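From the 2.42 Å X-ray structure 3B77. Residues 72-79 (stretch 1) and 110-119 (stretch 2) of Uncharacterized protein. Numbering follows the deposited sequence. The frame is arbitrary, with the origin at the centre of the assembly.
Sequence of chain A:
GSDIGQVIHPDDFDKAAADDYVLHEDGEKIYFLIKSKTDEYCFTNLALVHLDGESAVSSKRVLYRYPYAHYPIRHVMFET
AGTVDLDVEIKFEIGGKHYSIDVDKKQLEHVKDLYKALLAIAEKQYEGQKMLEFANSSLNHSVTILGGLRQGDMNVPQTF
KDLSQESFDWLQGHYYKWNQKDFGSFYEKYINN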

# COMPACT_ATOMS: atom_id res chain seq x y z
N PRO A 72 27.17 -35.03 -9.25
CA PRO A 72 27.81 -35.17 -7.94
C PRO A 72 27.78 -36.57 -7.29
O PRO A 72 26.79 -37.32 -7.41
CB PRO A 72 27.02 -34.20 -7.07
CG PRO A 72 26.34 -33.28 -8.03
CD PRO A 72 26.02 -34.12 -9.20
N ILE A 73 28.87 -36.85 -6.57
CA ILE A 73 29.05 -38.10 -5.83
C ILE A 73 28.55 -37.91 -4.43
O ILE A 73 28.83 -36.90 -3.82
CB ILE A 73 30.54 -38.55 -5.82
CG1 ILE A 73 30.99 -38.84 -7.27
CG2 ILE A 73 30.74 -39.77 -4.97
CD1 ILE A 73 32.41 -39.16 -7.41
N ARG A 74 27.75 -38.87 -3.98
CA ARG A 74 27.11 -38.80 -2.68
C ARG A 74 26.92 -40.21 -2.14
O ARG A 74 26.90 -41.18 -2.89
CB ARG A 74 25.73 -38.17 -2.80
CG ARG A 74 25.69 -36.77 -3.29
CD ARG A 74 24.23 -36.29 -3.38
NE ARG A 74 24.15 -34.91 -3.91
CZ ARG A 74 23.92 -34.56 -5.18
NH1 ARG A 74 23.72 -35.47 -6.16
NH2 ARG A 74 23.90 -33.26 -5.50
N HIS A 75 26.77 -40.30 -0.82
CA HIS A 75 26.48 -41.54 -0.13
C HIS A 75 27.47 -42.63 -0.43
O HIS A 75 27.08 -43.76 -0.74
CB HIS A 75 25.06 -41.98 -0.44
CG HIS A 75 24.05 -40.91 -0.18
ND1 HIS A 75 23.75 -40.48 1.09
CD2 HIS A 75 23.28 -40.18 -1.01
CE1 HIS A 75 22.84 -39.53 1.03
NE2 HIS A 75 22.53 -39.33 -0.24
N VAL A 76 28.76 -42.29 -0.29
CA VAL A 76 29.83 -43.24 -0.51
C VAL A 76 29.88 -44.24 0.65
O VAL A 76 30.05 -43.86 1.80
CB VAL A 76 31.17 -42.53 -0.67
CG1 VAL A 76 32.31 -43.54 -0.86
CG2 VAL A 76 31.10 -41.56 -1.85
N MSE A 77 29.70 -45.53 0.31
CA MSE A 77 29.71 -46.63 1.27
C MSE A 77 30.74 -47.73 0.93
O MSE A 77 31.19 -47.86 -0.21
CB MSE A 77 28.35 -47.31 1.30
CG MSE A 77 27.19 -46.41 1.62
SE MSE A 77 27.17 -45.84 3.50
CE MSE A 77 25.50 -44.47 3.35
N PHE A 78 31.05 -48.54 1.92
CA PHE A 78 31.95 -49.67 1.74
C PHE A 78 31.52 -50.84 2.60
O PHE A 78 30.95 -50.65 3.67
CB PHE A 78 33.40 -49.30 2.06
CG PHE A 78 34.38 -50.33 1.64
CD1 PHE A 78 34.43 -50.74 0.33
CD2 PHE A 78 35.23 -50.91 2.56
CE1 PHE A 78 35.32 -51.71 -0.05
CE2 PHE A 78 36.13 -51.87 2.17
CZ PHE A 78 36.17 -52.27 0.87
N GLU A 79 31.79 -52.04 2.11
CA GLU A 79 31.39 -53.24 2.80
C GLU A 79 32.50 -54.27 2.61
O GLU A 79 32.89 -54.55 1.48
CB GLU A 79 30.06 -53.72 2.21
CG GLU A 79 29.38 -54.87 2.95
CD GLU A 79 27.95 -55.11 2.45
OE1 GLU A 79 27.10 -54.21 2.63
OE2 GLU A 79 27.71 -56.20 1.86
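Stretch 2, residues 110-119: HVKDLYKALL

Stretch 2 is helical throughout, a segment of a longer helix, and it lies along the strand of residues 73-79 almost antiparallel to it: the N-to-C directions make 163°, with a signed crossing angle of -163°, and the axes approach to 8.4 Å. Rising along the helix therefore means descending the strand, so Phe78 meets Val111 and Tyr115, Val76 meets Tyr115, Leu118 and Leu119, and Ile73 meets Leu118. The backbones come near at Val76 and Leu119, whose CA atoms are 5.8 Å apart.

Inside the helix the i to i+4 ladder runs unbroken from Leu114 N to His110 O (3.2 Å) through Leu119 N to Tyr115 O (3.1 Å). The helix meets the strand mainly through side chains, though Leu118 O also lies 3.8 Å from Val76 CG2; no hydrogen bond crosses between the stretches.

The contact is thus apolar packing. Val111, Tyr115 and Leu118, spaced by four and three residues, point their CA-to-CB bonds toward the strand; Leu119 starts sideways, but its end comes nearer. On the strand, Ile73, Val76 and Phe78 point toward the helix, while Arg74, His75 and Met77 point away. Ile73 CD1 lies 3.6 Å from Leu118 CD2. Val76, its chi1 t, places CB 3.7 Å from Leu119 CD1 and CG2 4.0 Å from Leu118 CB.

The aromatic residues fill the other end. Phe78 CB sits over one face of the Tyr115 ring in a CH-pi contact, 3.8 Å from the centroid, while the two rings are oblique, planes at 33° and centroids 5.6 Å apart. Val76 CG1 also reaches Tyr115 CD1 at 3.7 Å, and Phe78 CE1 touches Val111 CG1 at 3.6 Å.

Charge stays off this surface: Lys112 NZ forms a salt bridge with Asp113 OD1 at 2.7 Å; the Lys112 CA-to-CB bond points sideways and the end of the side chain leads away from the strand.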

# COMPACT_ATOMS: atom_id res chain seq x y z
N HIS A 110 43.24 -51.88 -2.55
CA HIS A 110 43.02 -50.90 -3.61
C HIS A 110 41.63 -50.30 -3.59
O HIS A 110 41.47 -49.10 -3.79
CB HIS A 110 43.25 -51.56 -4.97
CG HIS A 110 44.64 -52.07 -5.16
ND1 HIS A 110 44.96 -53.41 -5.06
CD2 HIS A 110 45.80 -51.42 -5.40
CE1 HIS A 110 46.25 -53.56 -5.25
NE2 HIS A 110 46.79 -52.37 -5.45
N VAL A 111 40.62 -51.14 -3.36
CA VAL A 111 39.25 -50.68 -3.26
C VAL A 111 39.09 -49.72 -2.08
O VAL A 111 38.31 -48.76 -2.15
CB VAL A 111 38.22 -51.84 -3.11
CG1 VAL A 111 36.80 -51.30 -3.30
CG2 VAL A 111 38.47 -52.93 -4.13
N LYS A 112 39.82 -49.96 -0.99
CA LYS A 112 39.76 -49.08 0.15
C LYS A 112 40.32 -47.72 -0.25
O LYS A 112 39.87 -46.72 0.28
CB LYS A 112 40.51 -49.63 1.39
CG LYS A 112 41.93 -49.01 1.60
CD LYS A 112 42.70 -49.62 2.77
CE LYS A 112 44.04 -48.85 3.03
NZ LYS A 112 44.87 -48.59 1.79
N ASP A 113 41.30 -47.66 -1.14
CA ASP A 113 41.81 -46.37 -1.59
C ASP A 113 40.78 -45.61 -2.44
O ASP A 113 40.73 -44.40 -2.40
CB ASP A 113 43.12 -46.52 -2.38
CG ASP A 113 44.30 -46.97 -1.51
OD1 ASP A 113 44.19 -46.92 -0.25
OD2 ASP A 113 45.34 -47.37 -2.13
N LEU A 114 39.99 -46.34 -3.22
CA LEU A 114 38.94 -45.72 -4.00
C LEU A 114 37.85 -45.16 -3.07
O LEU A 114 37.36 -44.05 -3.25
CB LEU A 114 38.33 -46.72 -4.98
CG LEU A 114 37.26 -46.21 -5.95
CD1 LEU A 114 37.79 -45.12 -6.84
CD2 LEU A 114 36.73 -47.36 -6.77
N TYR A 115 37.48 -45.96 -2.08
CA TYR A 115 36.53 -45.55 -1.08
C TYR A 115 36.94 -44.20 -0.52
O TYR A 115 36.13 -43.27 -0.51
CB TYR A 115 36.46 -46.58 0.04
CG TYR A 115 35.63 -46.17 1.23
CD1 TYR A 115 34.27 -45.95 1.11
CD2 TYR A 115 36.21 -46.02 2.49
CE1 TYR A 115 33.50 -45.61 2.20
CE2 TYR A 115 35.45 -45.66 3.59
CZ TYR A 115 34.09 -45.45 3.45
OH TYR A 115 33.33 -45.08 4.55
N LYS A 116 38.20 -44.07 -0.11
CA LYS A 116 38.68 -42.80 0.45
C LYS A 116 38.58 -41.67 -0.55
O LYS A 116 38.11 -40.61 -0.19
CB LYS A 116 40.13 -42.92 0.94
CG LYS A 116 40.36 -43.85 2.16
CD LYS A 116 41.84 -43.74 2.59
CE LYS A 116 42.32 -44.83 3.54
NZ LYS A 116 43.76 -44.58 3.98
N ALA A 117 39.01 -41.91 -1.78
CA ALA A 117 38.99 -40.89 -2.86
C ALA A 117 37.59 -40.34 -3.12
O ALA A 117 37.37 -39.13 -3.10
CB ALA A 117 39.57 -41.46 -4.18
N LEU A 118 36.64 -41.25 -3.34
CA LEU A 118 35.25 -40.88 -3.60
C LEU A 118 34.62 -40.10 -2.43
O LEU A 118 33.90 -39.11 -2.64
CB LEU A 118 34.43 -42.14 -3.90
CG LEU A 118 34.77 -42.82 -5.23
CD1 LEU A 118 33.88 -44.05 -5.46
CD2 LEU A 118 34.64 -41.79 -6.38
N LEU A 119 34.93 -40.53 -1.22
CA LEU A 119 34.48 -39.88 0.02
C LEU A 119 34.97 -38.41 0.06
O LEU A 119 34.24 -37.49 0.40
CB LEU A 119 35.04 -40.70 1.19
CG LEU A 119 34.37 -41.01 2.52
CD1 LEU A 119 32.95 -41.55 2.39
CD2 LEU A 119 35.27 -42.06 3.22